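Local coordinates for protein KmHsv2 (Kluyveromyces marxianus, PDB 3VU4) that probably binds phosphoinositides at membranes as a seven-bladed beta-propeller of the PROPPIN family, related to the autophagy protein Atg18, at residues Y117-S122 and D136-G141; D105-R110 and V142-N147; G148-S153 and H162-Q167; F156-I161 and T195-M200. All blocks are in the same frame, centred on the assembly; numbering follows the deposited sequence.

Contact 1: Y117-S122 and D136-G141; sequences YGDVIS and DIRFGG
I121 and I137 form a hydrogen-bonded antiparallel pair: I121 N reaches I137 O at 2.7 Å, and I137 N returns to I121 O at 3.0 Å, almost straight. F139 N bonds to D119 O at 3.2 Å, from above the carbonyl plane. F139 holds CG in the crowded position between its backbone N and carbonyl carbon (chi1 76°), turning the ring under the opposite strand. I121 CG1 lies over one face, 3.8 Å from the centroid of the F139 ring and 16° off the normal, a CH-pi contact well suited to a branched aliphatic residue. V120 and R138 occupy the other face, where V120 CG2 touches R138 CD. The bent arginine chain lets NH1 meet D119 OD2 at 3.3 Å, a salt bridge whose hydrogen bond is weak. At the far end S122 OG donates to D136 OD1 at 2.7 Å from above the carboxylate plane, and accepts from Y117 OH at 2.8 Å. A salt bridge from R132 to D136 OD2 steadies this relay. Strand 137-139 closes its four-stranded blade at the rim, while I121, I137 and F139 pack on Y152 of strand 149-154 in the next blade.

Contact 2: D105-R110 and V142-N147; sequences DLFLSR and VCEFSN. With SO4 (sulfate ion), chain I; SO4 (sulfate ion), chain J.
S109 OG, gripped by two backbone N-H groups, those of E111 and F112, is the best-held polar atom of this contact and pins the end of strand 105-108. That strand and strand 142-146 are the innermost strands of adjacent blades of the beta-propeller, running 9° from parallel with axes 7.4 Å apart. At that spacing side chains must fill the gap, and two phenylalanines do most of it. F107 sets CG anti to its carbonyl carbon and F145 sets CG anti to its own backbone N (chi1 177°), so the two slide past each other in opposite directions. One face of the F107 ring receives F145 CB, 4.0 Å from the centroid in a CH-pi contact, while F145 N lies over the ring centre. The F145 ring continues on to S109, whose CB stands at its edge, 3.8 Å from F145 CE2. An alanine in place of F107 has no ring to lie against F145 CB and the backbone at E144, and would probably loosen the junction between the two blades. The polar end of E144 turns elsewhere, its OE1 bonded to L203 N. Beyond the strands, R110 N binds a sulfate, probably from the crystallisation liquor, through O3 at 2.8 Å. Small and polarisable, C143 fits at the opposite end of the contact, where its SG sits at the edge of the F107 ring, 3.8 Å from CE2.

Contact 3: G148-S153 and H162-Q167; sequences GLLVYS and HITKLQ
H162, one residue into strand 161-165, forms paired bonds with Y152: H162 N donates to Y152 O at 2.9 Å, and Y152 N to H162 O at 3.0 Å. Its CB lies over one face of the tyrosine ring, 3.8 Å from the centroid of the Y152 ring, in a CH-pi contact; the imidazole is nearly parallel to the phenol, 17° between planes, but slid so far aside that the rings barely overlap. N154 holds the histidine by a hydrogen bond from its ND2 to H162 NE2. Y152 comes over its neighbour because CG takes the crowded position between backbone N and carbonyl carbon (chi1 60°). An alanine here, lacking the ring that lies over H162 CB, would probably weaken the packing of this hairpin against the preceding blade. I163 follows on the other face, a beta-branched residue suited to a strand, its CG2 3.6 Å from L149 CG and its CG1 beside V151 CG2. T164 makes the next hydrogen-bonded pair: T164 N donates to L150 O and L150 N to T164 O, both at 2.8 Å; its CG2 packs on L150 CB and meets the edge of the Y152 ring. K165 lends only the aliphatic root of its extended chain, CG lying 3.8 Å from L149 CD1. L166 N then bonds to G148 O at 2.9 Å, where the positive phi of G148 (67°) favours glycine. The antiparallel hairpin forms the middle of its propeller blade: strand 149-154 pairs on its inner side with 142-146, strand 161-165 on its outer side with 189-191, and L150 packs on I137 of the preceding blade.

Contact 4: F156-I161 and T195-M200; sequences FNLGQI and TNPIKM. With SO4 (sulfate ion), chain E.
The close-packed part of this contact is a small apolar plug around I198. Its CD1 meets I161 CG2 at 3.2 Å, the two chains crossing at about a right angle, and its CG1 passes G159 CA. I161 presents CG2 because CG1 occupies the crowded position between backbone N and carbonyl carbon (chi1 57°). One backbone bond ties the plug down: I198 N donates to L158 O at 3.0 Å, arriving from above the carbonyl plane. L158 offers that oxygen from a type I turn, N157 to Q160, closed by Q160 N to N157 O. N157 stiffens it further, its OD1 accepting from G159 N at 2.9 Å in an Asx turn, a role natural to asparagine. G159 must be small, since a CB there would clash with N196 O. Toward solvent the fit is looser. L158 CB only rests on P197 CB at 3.9 Å, the chains crossing obliquely, and P197 is itself exposed. The CB atoms of T195 and N196 point away from the turn, while their backbone N-H groups hold a sulfate, probably from the crystallisation liquor: T195 N reaches O1 at 3.0 Å and N196 N reaches O3 at 3.0 Å. H194, S214 and R221 complete the anion site, consistent with a pocket able to take a phosphate group, as phosphoinositide binding would require. The turn belongs to the loop joining strands 149-154 and 161-165, and it leans on the entry to strand 198-203, the first strand of the following blade, with I161 also touching T212 of strand 209-214.

In the fold
Three successive blades are bound together here. Contacts 1 and 3 each lie within one blade and rely on antiparallel backbone pairing, whereas contacts 2 and 4 bridge neighbouring blades: contact 2 depends on side chains, contact 4 combines one backbone bond with apolar packing. All four are partly buried. The centre of contact 2 is about 10 Å from the centre of the chain, the others 16 to 19 Å, and contact 4 is bordered by exposed T195, N196 and P197. Contact 1 adds a salt bridge, contact 4 a turn, and sulfate binds at the margins of both 2 and 4. Contacts 2 and 3 share one blade, E144 N bonding to V151 O at 2.8 Å; G140 N probably bonds to S153 O, joining contacts 1 and 3.

Contact 1: Y117-S122 and D136-G141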
# COMPACT_ATOMS: atom_id res chain seq x y z
N TYR A 117 6.25 -6.08 -15.97
CA TYR A 117 5.64 -5.76 -17.25
C TYR A 117 5.20 -7.08 -17.81
O TYR A 117 5.90 -8.08 -17.66
CB TYR A 117 6.67 -5.12 -18.18
CG TYR A 117 8.01 -5.83 -18.18
CD1 TYR A 117 8.91 -5.66 -17.12
CD2 TYR A 117 8.37 -6.67 -19.23
CE1 TYR A 117 10.14 -6.33 -17.11
CE2 TYR A 117 9.59 -7.34 -19.23
CZ TYR A 117 10.47 -7.17 -18.17
OH TYR A 117 11.67 -7.84 -18.15
N GLY A 118 4.06 -7.10 -18.48
CA GLY A 118 3.58 -8.36 -19.01
C GLY A 118 3.48 -9.31 -17.83
O GLY A 118 2.84 -8.98 -16.82
N ASP A 119 4.11 -10.47 -17.93
CA ASP A 119 4.07 -11.42 -16.83
C ASP A 119 5.47 -11.71 -16.31
O ASP A 119 5.79 -12.83 -15.92
CB ASP A 119 3.38 -12.72 -17.27
CG ASP A 119 4.12 -13.43 -18.38
OD1 ASP A 119 5.11 -12.87 -18.89
OD2 ASP A 119 3.69 -14.55 -18.73
N VAL A 120 6.28 -10.66 -16.26
CA VAL A 120 7.65 -10.76 -15.79
C VAL A 120 7.98 -9.70 -14.74
O VAL A 120 7.45 -8.59 -14.77
CB VAL A 120 8.63 -10.58 -16.98
CG1 VAL A 120 10.07 -10.65 -16.49
CG2 VAL A 120 8.36 -11.64 -18.04
N ILE A 121 8.85 -10.05 -13.80
CA ILE A 121 9.30 -9.09 -12.79
C ILE A 121 10.82 -9.04 -12.95
O ILE A 121 11.48 -10.07 -12.93
CB ILE A 121 8.98 -9.54 -11.35
CG1 ILE A 121 7.47 -9.68 -11.16
CG2 ILE A 121 9.54 -8.52 -10.37
CD1 ILE A 121 7.07 -10.09 -9.76
N SER A 122 11.36 -7.84 -13.11
CA SER A 122 12.81 -7.68 -13.26
C SER A 122 13.38 -6.80 -12.16
O SER A 122 12.83 -5.76 -11.83
CB SER A 122 13.17 -7.06 -14.62
OG SER A 122 12.98 -7.99 -15.67
N ASP A 136 15.10 -12.97 -14.33
CA ASP A 136 13.72 -12.50 -14.40
C ASP A 136 12.80 -13.55 -13.81
O ASP A 136 13.05 -14.75 -13.93
CB ASP A 136 13.33 -12.20 -15.84
CG ASP A 136 13.88 -10.88 -16.33
OD1 ASP A 136 14.51 -10.18 -15.50
OD2 ASP A 136 13.68 -10.55 -17.52
N ILE A 137 11.73 -13.07 -13.18
CA ILE A 137 10.74 -13.93 -12.55
C ILE A 137 9.40 -13.82 -13.28
O ILE A 137 9.05 -12.76 -13.82
CB ILE A 137 10.57 -13.52 -11.07
CG1 ILE A 137 11.87 -13.80 -10.32
CG2 ILE A 137 9.40 -14.26 -10.43
CD1 ILE A 137 11.97 -13.13 -8.96
N ARG A 138 8.66 -14.92 -13.32
CA ARG A 138 7.35 -14.93 -13.97
C ARG A 138 6.27 -14.95 -12.89
O ARG A 138 6.27 -15.82 -12.02
CB ARG A 138 7.23 -16.17 -14.87
CG ARG A 138 8.24 -16.17 -16.01
CD ARG A 138 7.91 -15.10 -17.05
NE ARG A 138 6.92 -15.57 -18.00
CZ ARG A 138 7.17 -15.82 -19.28
NH1 ARG A 138 6.20 -16.26 -20.08
NH2 ARG A 138 8.39 -15.61 -19.77
N PHE A 139 5.36 -13.99 -12.94
CA PHE A 139 4.30 -13.92 -11.96
C PHE A 139 2.93 -13.83 -12.64
O PHE A 139 2.85 -13.75 -13.86
CB PHE A 139 4.54 -12.71 -11.04
CG PHE A 139 4.20 -11.39 -11.66
CD1 PHE A 139 4.61 -11.08 -12.96
CD2 PHE A 139 3.48 -10.44 -10.93
CE1 PHE A 139 4.30 -9.85 -13.52
CE2 PHE A 139 3.17 -9.20 -11.49
CZ PHE A 139 3.57 -8.90 -12.79
N GLY A 140 1.86 -13.85 -11.85
CA GLY A 140 0.52 -13.81 -12.41
C GLY A 140 -0.23 -12.50 -12.30
O GLY A 140 -1.45 -12.50 -12.30
N GLY A 141 0.48 -11.38 -12.20
CA GLY A 141 -0.20 -10.10 -12.11
C GLY A 141 -0.09 -9.32 -10.81
O GLY A 141 -0.18 -8.10 -10.81

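Contact 2: D105-R110 and V142-N147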
# COMPACT_ATOMS: atom_id res chain seq x y z
N ASP A 105 3.97 -2.68 -12.41
CA ASP A 105 4.39 -2.36 -11.05
C ASP A 105 5.81 -1.78 -11.06
O ASP A 105 6.61 -2.10 -11.93
CB ASP A 105 4.34 -3.61 -10.18
CG ASP A 105 2.94 -4.19 -10.09
OD1 ASP A 105 2.06 -3.53 -9.49
OD2 ASP A 105 2.72 -5.30 -10.63
N LEU A 106 6.11 -0.94 -10.07
CA LEU A 106 7.42 -0.31 -9.96
C LEU A 106 7.74 -0.01 -8.49
O LEU A 106 7.02 0.74 -7.83
CB LEU A 106 7.44 0.98 -10.76
CG LEU A 106 8.77 1.75 -10.76
CD1 LEU A 106 9.86 0.84 -11.28
CD2 LEU A 106 8.66 3.00 -11.62
N PHE A 107 8.84 -0.60 -8.00
CA PHE A 107 9.26 -0.41 -6.61
C PHE A 107 10.72 0.03 -6.52
O PHE A 107 11.55 -0.32 -7.36
CB PHE A 107 9.08 -1.71 -5.84
CG PHE A 107 7.67 -2.21 -5.82
CD1 PHE A 107 6.73 -1.63 -4.97
CD2 PHE A 107 7.28 -3.26 -6.63
CE1 PHE A 107 5.41 -2.11 -4.93
CE2 PHE A 107 5.96 -3.74 -6.60
CZ PHE A 107 5.03 -3.16 -5.75
N LEU A 108 11.04 0.80 -5.48
CA LEU A 108 12.40 1.30 -5.28
C LEU A 108 12.92 1.12 -3.86
O LEU A 108 12.18 1.24 -2.88
CB LEU A 108 12.44 2.80 -5.62
CG LEU A 108 11.97 3.26 -6.99
CD1 LEU A 108 11.74 4.76 -6.97
CD2 LEU A 108 13.00 2.89 -8.04
N SER A 109 14.22 0.82 -3.76
CA SER A 109 14.89 0.66 -2.47
C SER A 109 16.31 1.17 -2.73
O SER A 109 16.72 1.28 -3.88
CB SER A 109 14.91 -0.80 -2.01
OG SER A 109 15.84 -1.58 -2.74
N ARG A 110 17.06 1.49 -1.68
CA ARG A 110 18.42 2.00 -1.87
C ARG A 110 19.28 0.98 -2.62
O ARG A 110 20.35 1.31 -3.12
CB ARG A 110 19.07 2.34 -0.53
CG ARG A 110 18.38 3.45 0.28
CD ARG A 110 19.00 3.61 1.67
NE ARG A 110 18.25 4.52 2.53
CZ ARG A 110 18.22 5.85 2.39
NH1 ARG A 110 18.90 6.42 1.40
NH2 ARG A 110 17.51 6.59 3.22
N VAL A 142 0.12 -10.02 -9.70
CA VAL A 142 0.23 -9.36 -8.41
C VAL A 142 1.64 -9.43 -7.83
O VAL A 142 2.27 -10.48 -7.81
CB VAL A 142 -0.73 -9.99 -7.38
CG1 VAL A 142 -0.66 -9.23 -6.07
CG2 VAL A 142 -2.15 -9.99 -7.94
N CYS A 143 2.14 -8.30 -7.34
CA CYS A 143 3.45 -8.32 -6.73
C CYS A 143 3.70 -7.08 -5.89
O CYS A 143 3.32 -5.98 -6.25
CB CYS A 143 4.55 -8.47 -7.79
SG CYS A 143 5.12 -6.94 -8.52
N GLU A 144 4.31 -7.28 -4.74
CA GLU A 144 4.62 -6.18 -3.86
C GLU A 144 6.05 -6.36 -3.39
O GLU A 144 6.53 -7.47 -3.22
CB GLU A 144 3.68 -6.16 -2.65
CG GLU A 144 3.50 -4.77 -2.06
CD GLU A 144 3.41 -4.76 -0.55
OE1 GLU A 144 2.85 -5.72 0.02
OE2 GLU A 144 3.87 -3.79 0.08
N PHE A 145 6.73 -5.24 -3.20
CA PHE A 145 8.10 -5.28 -2.73
C PHE A 145 8.24 -4.26 -1.63
O PHE A 145 7.89 -3.10 -1.81
CB PHE A 145 9.08 -4.95 -3.84
CG PHE A 145 10.50 -4.92 -3.38
CD1 PHE A 145 11.14 -6.09 -3.00
CD2 PHE A 145 11.17 -3.71 -3.24
CE1 PHE A 145 12.44 -6.06 -2.49
CE2 PHE A 145 12.47 -3.67 -2.74
CZ PHE A 145 13.11 -4.85 -2.36
N SER A 146 8.75 -4.69 -0.49
CA SER A 146 8.93 -3.78 0.62
C SER A 146 9.90 -4.35 1.62
O SER A 146 9.87 -5.55 1.91
CB SER A 146 7.60 -3.49 1.32
OG SER A 146 7.79 -2.69 2.47
N ASN A 147 10.77 -3.49 2.14
CA ASN A 147 11.72 -3.89 3.16
C ASN A 147 12.50 -5.16 2.75
O ASN A 147 12.54 -6.13 3.49
CB ASN A 147 10.95 -4.15 4.44
CG ASN A 147 11.77 -3.94 5.66
OD1 ASN A 147 11.59 -2.95 6.37
ND2 ASN A 147 12.69 -4.85 5.93
S SO4 I . 16.39 0.22 1.65
O1 SO4 I . 17.78 0.69 1.76
O2 SO4 I . 15.73 0.34 2.97
O3 SO4 I . 15.66 1.04 0.68
O4 SO4 I . 16.38 -1.19 1.22
S SO4 J . 12.38 -0.25 1.74
O1 SO4 J . 13.50 -1.21 1.63
O2 SO4 J . 11.74 -0.38 3.07
O3 SO4 J . 12.90 1.11 1.58
O4 SO4 J . 11.39 -0.52 0.68

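Contact 3: G148-S153 and H162-Q167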
# COMPACT_ATOMS: atom_id res chain seq x y z
N GLY A 148 13.08 -5.14 1.55
CA GLY A 148 13.85 -6.28 1.08
C GLY A 148 13.12 -7.58 0.78
O GLY A 148 13.76 -8.59 0.48
N LEU A 149 11.79 -7.58 0.85
CA LEU A 149 11.03 -8.80 0.59
C LEU A 149 10.14 -8.67 -0.66
O LEU A 149 9.44 -7.67 -0.83
CB LEU A 149 10.18 -9.12 1.82
CG LEU A 149 9.82 -10.57 2.10
CD1 LEU A 149 11.09 -11.39 2.26
CD2 LEU A 149 8.98 -10.64 3.38
N LEU A 150 10.18 -9.68 -1.52
CA LEU A 150 9.37 -9.66 -2.74
C LEU A 150 8.27 -10.71 -2.66
O LEU A 150 8.53 -11.89 -2.39
CB LEU A 150 10.24 -9.95 -3.97
CG LEU A 150 9.58 -9.82 -5.35
CD1 LEU A 150 9.40 -8.33 -5.69
CD2 LEU A 150 10.45 -10.50 -6.42
N VAL A 151 7.03 -10.28 -2.88
CA VAL A 151 5.88 -11.17 -2.86
C VAL A 151 5.22 -11.07 -4.22
O VAL A 151 4.92 -9.97 -4.68
CB VAL A 151 4.84 -10.77 -1.78
CG1 VAL A 151 3.67 -11.74 -1.80
CG2 VAL A 151 5.48 -10.75 -0.40
N TYR A 152 5.01 -12.20 -4.88
CA TYR A 152 4.38 -12.18 -6.19
C TYR A 152 3.44 -13.35 -6.44
O TYR A 152 3.61 -14.44 -5.92
CB TYR A 152 5.43 -12.11 -7.30
CG TYR A 152 6.40 -13.27 -7.34
CD1 TYR A 152 7.57 -13.26 -6.58
CD2 TYR A 152 6.14 -14.38 -8.14
CE1 TYR A 152 8.45 -14.32 -6.62
CE2 TYR A 152 7.02 -15.46 -8.18
CZ TYR A 152 8.17 -15.42 -7.42
OH TYR A 152 9.03 -16.50 -7.44
N SER A 153 2.43 -13.08 -7.25
CA SER A 153 1.40 -14.03 -7.64
C SER A 153 2.03 -15.14 -8.50
O SER A 153 2.91 -14.85 -9.33
CB SER A 153 0.34 -13.27 -8.45
OG SER A 153 -0.88 -13.98 -8.57
N HIS A 162 4.34 -16.27 -3.80
CA HIS A 162 5.70 -16.68 -3.50
C HIS A 162 6.36 -15.51 -2.78
O HIS A 162 6.24 -14.37 -3.22
CB HIS A 162 6.46 -16.97 -4.81
CG HIS A 162 5.89 -18.10 -5.60
ND1 HIS A 162 6.37 -19.40 -5.51
CD2 HIS A 162 4.87 -18.15 -6.49
CE1 HIS A 162 5.66 -20.18 -6.30
NE2 HIS A 162 4.74 -19.45 -6.91
N ILE A 163 7.05 -15.80 -1.68
CA ILE A 163 7.75 -14.76 -0.92
C ILE A 163 9.24 -15.03 -1.04
O ILE A 163 9.70 -16.13 -0.77
CB ILE A 163 7.36 -14.78 0.58
CG1 ILE A 163 5.85 -14.60 0.73
CG2 ILE A 163 8.12 -13.69 1.34
CD1 ILE A 163 5.37 -14.74 2.16
N THR A 164 10.00 -14.02 -1.45
CA THR A 164 11.44 -14.23 -1.58
C THR A 164 12.24 -13.04 -1.08
O THR A 164 11.84 -11.89 -1.26
CB THR A 164 11.83 -14.54 -3.05
OG1 THR A 164 13.25 -14.68 -3.14
CG2 THR A 164 11.39 -13.43 -3.98
N LYS A 165 13.36 -13.33 -0.43
CA LYS A 165 14.22 -12.28 0.10
C LYS A 165 15.15 -11.77 -0.98
O LYS A 165 15.62 -12.54 -1.82
CB LYS A 165 15.04 -12.81 1.27
CG LYS A 165 14.23 -13.52 2.35
CD LYS A 165 15.14 -14.15 3.40
CE LYS A 165 14.35 -14.96 4.43
NZ LYS A 165 15.26 -15.68 5.37
N LEU A 166 15.42 -10.48 -0.98
CA LEU A 166 16.31 -9.91 -1.97
C LEU A 166 17.56 -9.38 -1.28
O LEU A 166 17.57 -8.28 -0.72
CB LEU A 166 15.62 -8.78 -2.73
CG LEU A 166 15.54 -8.97 -4.24
CD1 LEU A 166 14.85 -10.28 -4.56
CD2 LEU A 166 14.79 -7.81 -4.86
N GLN A 167 18.61 -10.20 -1.29
CA GLN A 167 19.88 -9.85 -0.68
C GLN A 167 20.81 -9.25 -1.74
O GLN A 167 21.52 -8.27 -1.48
CB GLN A 167 20.52 -11.09 -0.04
CG GLN A 167 19.82 -12.43 -0.36
CD GLN A 167 20.02 -12.90 -1.80
OE1 GLN A 167 21.14 -13.20 -2.21
NE2 GLN A 167 18.93 -12.96 -2.56

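Contact 4: F156-I161 and T195-M200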
# COMPACT_ATOMS: atom_id res chain seq x y z
N PHE A 156 0.64 -19.60 -12.81
CA PHE A 156 -0.44 -20.52 -13.18
C PHE A 156 -1.59 -20.55 -12.18
O PHE A 156 -2.75 -20.67 -12.57
CB PHE A 156 0.12 -21.94 -13.37
CG PHE A 156 1.17 -22.04 -14.45
CD1 PHE A 156 2.47 -21.60 -14.21
CD2 PHE A 156 0.85 -22.53 -15.71
CE1 PHE A 156 3.45 -21.65 -15.22
CE2 PHE A 156 1.81 -22.58 -16.72
CZ PHE A 156 3.12 -22.14 -16.47
N ASN A 157 -1.26 -20.46 -10.90
CA ASN A 157 -2.27 -20.46 -9.84
C ASN A 157 -2.33 -19.04 -9.33
O ASN A 157 -1.48 -18.64 -8.54
CB ASN A 157 -1.85 -21.38 -8.69
CG ASN A 157 -2.94 -21.50 -7.63
OD1 ASN A 157 -3.85 -20.67 -7.56
ND2 ASN A 157 -2.84 -22.53 -6.80
N LEU A 158 -3.33 -18.30 -9.78
CA LEU A 158 -3.46 -16.89 -9.40
C LEU A 158 -3.83 -16.69 -7.93
O LEU A 158 -3.81 -15.57 -7.43
CB LEU A 158 -4.47 -16.19 -10.33
CG LEU A 158 -4.15 -16.20 -11.84
CD1 LEU A 158 -5.21 -15.43 -12.58
CD2 LEU A 158 -2.78 -15.58 -12.11
N GLY A 159 -4.14 -17.78 -7.24
CA GLY A 159 -4.47 -17.68 -5.83
C GLY A 159 -3.28 -18.04 -4.95
O GLY A 159 -3.40 -18.11 -3.72
N GLN A 160 -2.12 -18.26 -5.58
CA GLN A 160 -0.90 -18.63 -4.87
C GLN A 160 0.19 -17.58 -4.93
O GLN A 160 0.44 -17.01 -5.99
CB GLN A 160 -0.38 -19.95 -5.45
CG GLN A 160 0.94 -20.40 -4.86
CD GLN A 160 1.47 -21.65 -5.52
OE1 GLN A 160 2.62 -21.69 -5.97
NE2 GLN A 160 0.65 -22.69 -5.57
N ILE A 161 0.85 -17.30 -3.80
CA ILE A 161 1.93 -16.32 -3.80
C ILE A 161 3.26 -16.92 -3.37
O ILE A 161 3.32 -17.93 -2.67
CB ILE A 161 1.64 -15.10 -2.89
CG1 ILE A 161 1.36 -15.55 -1.46
CG2 ILE A 161 0.51 -14.30 -3.46
CD1 ILE A 161 1.21 -14.39 -0.49
N THR A 195 -8.36 -19.54 -3.28
CA THR A 195 -8.84 -20.41 -4.33
C THR A 195 -9.07 -19.58 -5.58
O THR A 195 -8.80 -20.02 -6.70
CB THR A 195 -10.18 -21.04 -3.93
OG1 THR A 195 -9.98 -21.90 -2.81
CG2 THR A 195 -10.77 -21.83 -5.09
N ASN A 196 -9.56 -18.37 -5.40
CA ASN A 196 -9.81 -17.49 -6.52
C ASN A 196 -8.61 -16.59 -6.74
O ASN A 196 -7.71 -16.54 -5.90
CB ASN A 196 -11.06 -16.66 -6.26
CG ASN A 196 -12.29 -17.53 -6.13
OD1 ASN A 196 -12.61 -18.31 -7.03
ND2 ASN A 196 -12.98 -17.40 -5.01
N PRO A 197 -8.57 -15.87 -7.87
CA PRO A 197 -7.44 -14.99 -8.14
C PRO A 197 -7.25 -13.95 -7.04
O PRO A 197 -8.22 -13.37 -6.55
CB PRO A 197 -7.82 -14.35 -9.48
CG PRO A 197 -8.56 -15.44 -10.15
CD PRO A 197 -9.45 -15.98 -9.05
N ILE A 198 -6.00 -13.70 -6.67
CA ILE A 198 -5.70 -12.72 -5.65
C ILE A 198 -5.94 -11.29 -6.14
O ILE A 198 -5.54 -10.91 -7.26
CB ILE A 198 -4.23 -12.85 -5.18
CG1 ILE A 198 -4.12 -14.00 -4.18
CG2 ILE A 198 -3.74 -11.53 -4.58
CD1 ILE A 198 -2.71 -14.31 -3.77
N LYS A 199 -6.60 -10.51 -5.30
CA LYS A 199 -6.90 -9.12 -5.61
C LYS A 199 -5.66 -8.26 -5.39
O LYS A 199 -5.26 -7.49 -6.28
CB LYS A 199 -8.05 -8.63 -4.74
CG LYS A 199 -8.45 -7.17 -4.97
CD LYS A 199 -8.75 -6.91 -6.43
CE LYS A 199 -9.28 -5.51 -6.64
NZ LYS A 199 -9.27 -5.18 -8.09
N MET A 200 -5.06 -8.39 -4.21
CA MET A 200 -3.85 -7.63 -3.87
C MET A 200 -3.20 -8.23 -2.63
O MET A 200 -3.86 -8.93 -1.86
CB MET A 200 -4.19 -6.17 -3.58
CG MET A 200 -5.13 -5.98 -2.41
SD MET A 200 -5.39 -4.25 -2.02
CE MET A 200 -6.80 -3.93 -3.04
S SO4 E . -11.01 -17.64 -1.45
O1 SO4 E . -9.92 -18.46 -0.90
O2 SO4 E . -11.18 -16.43 -0.62
O3 SO4 E . -10.70 -17.22 -2.84
O4 SO4 E . -12.25 -18.44 -1.47